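Local coordinates for protein alpha-1,4-endofucoidanase (Mariniflexile fucanivorans, PDB 6DLH) that hydrolyses alpha-1,4-fucosidic linkages inside fucoidan chains as a family 107 glycoside hydrolase, and carries calcium-bound immunoglobulin-like domains behind its catalytic domain, at residues A540-L545 against G591-A596. Residues are numbered along the deposited sequence; the frame is centred on the assembly and turned at random.
Sequences AKATAL and GMPTAA
Ala544 CB sits over one face of the flat Thr594-Ala595 peptide, 3.6 Å from Thr594 C. The puckered ring of Pro593 turns its CG corner to the strand end. CG lies 3.3 Å from Thr543 O and 4.0 Å from Ala542 CB. Trp576 and Val622 also touch the ring. One hydrogen bond crosses the contact, from Leu545 N to Pro593 O at 2.7 Å. It is straight at the hydrogen, but the donor is tilted 30° from the carbonyl plane. The same oxygen takes a longer CA-H contact from Ala544. The contact belongs to a bacterial Ig-like domain. There the end of edge strand 537-543 meets the loop between strands 586-590 and 599-608. Backbone hydrogen bonds join Ala542 to Thr621 and Asp623, and Ala544 to Asp623, on strand 613-623. Met592 CG is anti to the backbone N (chi1 -173°), and its CG and SD lie alongside the Leu545 backbone, both 3.7 Å from Leu545 CA. The first bond of the Leu545 side chain leads away from the loop, yet CD2 comes within 4.3 Å of Thr594 CA. Tyr665 of the next Ig-like domain touches Ala544 and Ala595, near the calcium ligands Asp666 and Glu668.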
ATOM      1  N   ALA A 540      -5.554   1.749 -22.716  1.00 46.74           N
ATOM      2  CA  ALA A 540      -4.156   1.825 -23.109  1.00 48.38           C
ATOM      3  C   ALA A 540      -3.771   0.549 -23.854  1.00 47.80           C
ATOM      4  O   ALA A 540      -4.305  -0.525 -23.575  1.00 46.93           O
ATOM      5  CB  ALA A 540      -3.280   2.054 -21.901  1.00 48.51           C
ATOM      6  N   LYS A 541      -2.836   0.691 -24.799  1.00 48.21           N
ATOM      7  CA  LYS A 541      -2.498  -0.378 -25.722  1.00 47.26           C
ATOM      8  C   LYS A 541      -1.659  -1.440 -25.014  1.00 48.07           C
ATOM      9  O   LYS A 541      -0.862  -1.131 -24.130  1.00 52.09           O
ATOM     10  CB  LYS A 541      -1.838   0.188 -26.985  1.00 49.02           C
ATOM     11  CG  LYS A 541      -0.587   1.032 -26.776  1.00 52.04           C
ATOM     12  CD  LYS A 541      -0.264   1.903 -27.976  1.00 55.64           C
ATOM     13  N   ALA A 542      -1.880  -2.701 -25.408  1.00 47.27           N
ATOM     14  CA  ALA A 542      -1.109  -3.840 -24.939  1.00 46.72           C
ATOM     15  C   ALA A 542       0.098  -4.034 -25.852  1.00 44.52           C
ATOM     16  O   ALA A 542       0.183  -3.413 -26.905  1.00 46.88           O
ATOM     17  CB  ALA A 542      -1.980  -5.074 -24.920  1.00 42.52           C
ATOM     18  N   THR A 543       1.031  -4.885 -25.415  1.00 45.19           N
ATOM     19  CA  THR A 543       2.160  -5.323 -26.220  1.00 44.13           C
ATOM     20  C   THR A 543       2.218  -6.845 -26.158  1.00 47.67           C
ATOM     21  O   THR A 543       2.066  -7.425 -25.084  1.00 46.61           O
ATOM     22  CB  THR A 543       3.469  -4.703 -25.717  1.00 43.91           C
ATOM     23  OG1 THR A 543       3.308  -3.285 -25.669  1.00 44.04           O
ATOM     24  CG2 THR A 543       4.669  -5.062 -26.568  1.00 42.99           C
ATOM     25  N   ALA A 544       2.412  -7.484 -27.320  1.00 48.32           N
ATOM     26  CA  ALA A 544       2.532  -8.931 -27.389  1.00 45.89           C
ATOM     27  C   ALA A 544       3.690  -9.382 -26.504  1.00 46.85           C
ATOM     28  O   ALA A 544       4.723  -8.721 -26.459  1.00 49.69           O
ATOM     29  CB  ALA A 544       2.756  -9.351 -28.819  1.00 46.50           C
ATOM     30  N   LEU A 545       3.497 -10.505 -25.803  1.00 48.49           N
ATOM     31  CA  LEU A 545       4.528 -11.112 -24.972  1.00 49.87           C
ATOM     32  C   LEU A 545       4.918 -10.152 -23.845  1.00 49.67           C
ATOM     33  O   LEU A 545       6.093 -10.024 -23.506  1.00 48.74           O
ATOM     34  CB  LEU A 545       5.740 -11.491 -25.839  1.00 48.76           C
ATOM     35  CG  LEU A 545       5.450 -12.352 -27.073  1.00 48.20           C
ATOM     36  CD1 LEU A 545       6.740 -12.725 -27.783  1.00 46.65           C
ATOM     37  CD2 LEU A 545       4.663 -13.607 -26.712  1.00 44.96           C
ATOM     38  N   GLY A 591      -3.351 -10.353 -18.434  1.00 43.73           N
ATOM     39  CA  GLY A 591      -3.151 -11.358 -19.460  1.00 42.28           C
ATOM     40  C   GLY A 591      -2.025 -10.945 -20.395  1.00 41.32           C
ATOM     41  O   GLY A 591      -1.662  -9.772 -20.448  1.00 43.16           O
ATOM     42  N   MET A 592      -1.473 -11.929 -21.110  1.00 44.23           N
ATOM     43  CA  MET A 592      -0.391 -11.687 -22.051  1.00 45.65           C
ATOM     44  C   MET A 592      -0.882 -12.008 -23.461  1.00 47.67           C
ATOM     45  O   MET A 592      -1.172 -13.162 -23.770  1.00 47.38           O
ATOM     46  CB  MET A 592       0.820 -12.562 -21.717  1.00 45.59           C
ATOM     47  CG  MET A 592       2.041 -12.245 -22.550  1.00 46.41           C
ATOM     48  SD  MET A 592       3.427 -13.361 -22.220  1.00 50.61           S
ATOM     49  CE  MET A 592       4.213 -12.521 -20.846  1.00 50.12           C
ATOM     50  N   PRO A 593      -1.030 -10.993 -24.347  1.00 48.58           N
ATOM     51  CA  PRO A 593      -1.275 -11.247 -25.767  1.00 49.55           C
ATOM     52  C   PRO A 593      -0.046 -11.856 -26.439  1.00 47.70           C
ATOM     53  O   PRO A 593       1.066 -11.756 -25.925  1.00 48.02           O
ATOM     54  CB  PRO A 593      -1.566  -9.854 -26.348  1.00 49.64           C
ATOM     55  CG  PRO A 593      -0.907  -8.889 -25.383  1.00 48.67           C
ATOM     56  CD  PRO A 593      -1.001  -9.557 -24.028  1.00 47.92           C
ATOM     57  N   THR A 594      -0.279 -12.505 -27.583  1.00 49.10           N
ATOM     58  CA  THR A 594       0.780 -13.027 -28.432  1.00 49.81           C
ATOM     59  C   THR A 594       0.800 -12.191 -29.710  1.00 51.97           C
ATOM     60  O   THR A 594      -0.059 -11.326 -29.894  1.00 53.99           O
ATOM     61  CB  THR A 594       0.560 -14.520 -28.731  1.00 50.33           C
ATOM     62  OG1 THR A 594      -0.538 -14.650 -29.636  1.00 51.37           O
ATOM     63  CG2 THR A 594       0.292 -15.352 -27.495  1.00 44.37           C
ATOM     64  N   ALA A 595       1.765 -12.471 -30.593  1.00 47.98           N
ATOM     65  CA  ALA A 595       1.849 -11.795 -31.877  1.00 48.90           C
ATOM     66  C   ALA A 595       0.573 -12.021 -32.692  1.00 49.84           C
ATOM     67  O   ALA A 595       0.205 -11.186 -33.515  1.00 54.08           O
ATOM     68  CB  ALA A 595       3.078 -12.259 -32.613  1.00 49.57           C
ATOM     69  N   ALA A 596      -0.112 -13.139 -32.428  1.00 46.92           N
ATOM     70  CA  ALA A 596      -1.362 -13.488 -33.085  1.00 51.29           C
ATOM     71  C   ALA A 596      -2.486 -12.520 -32.708  1.00 54.81           C
ATOM     72  O   ALA A 596      -3.499 -12.470 -33.401  1.00 57.89           O
ATOM     73  CB  ALA A 596      -1.739 -14.913 -32.747  1.00 50.51           C
TER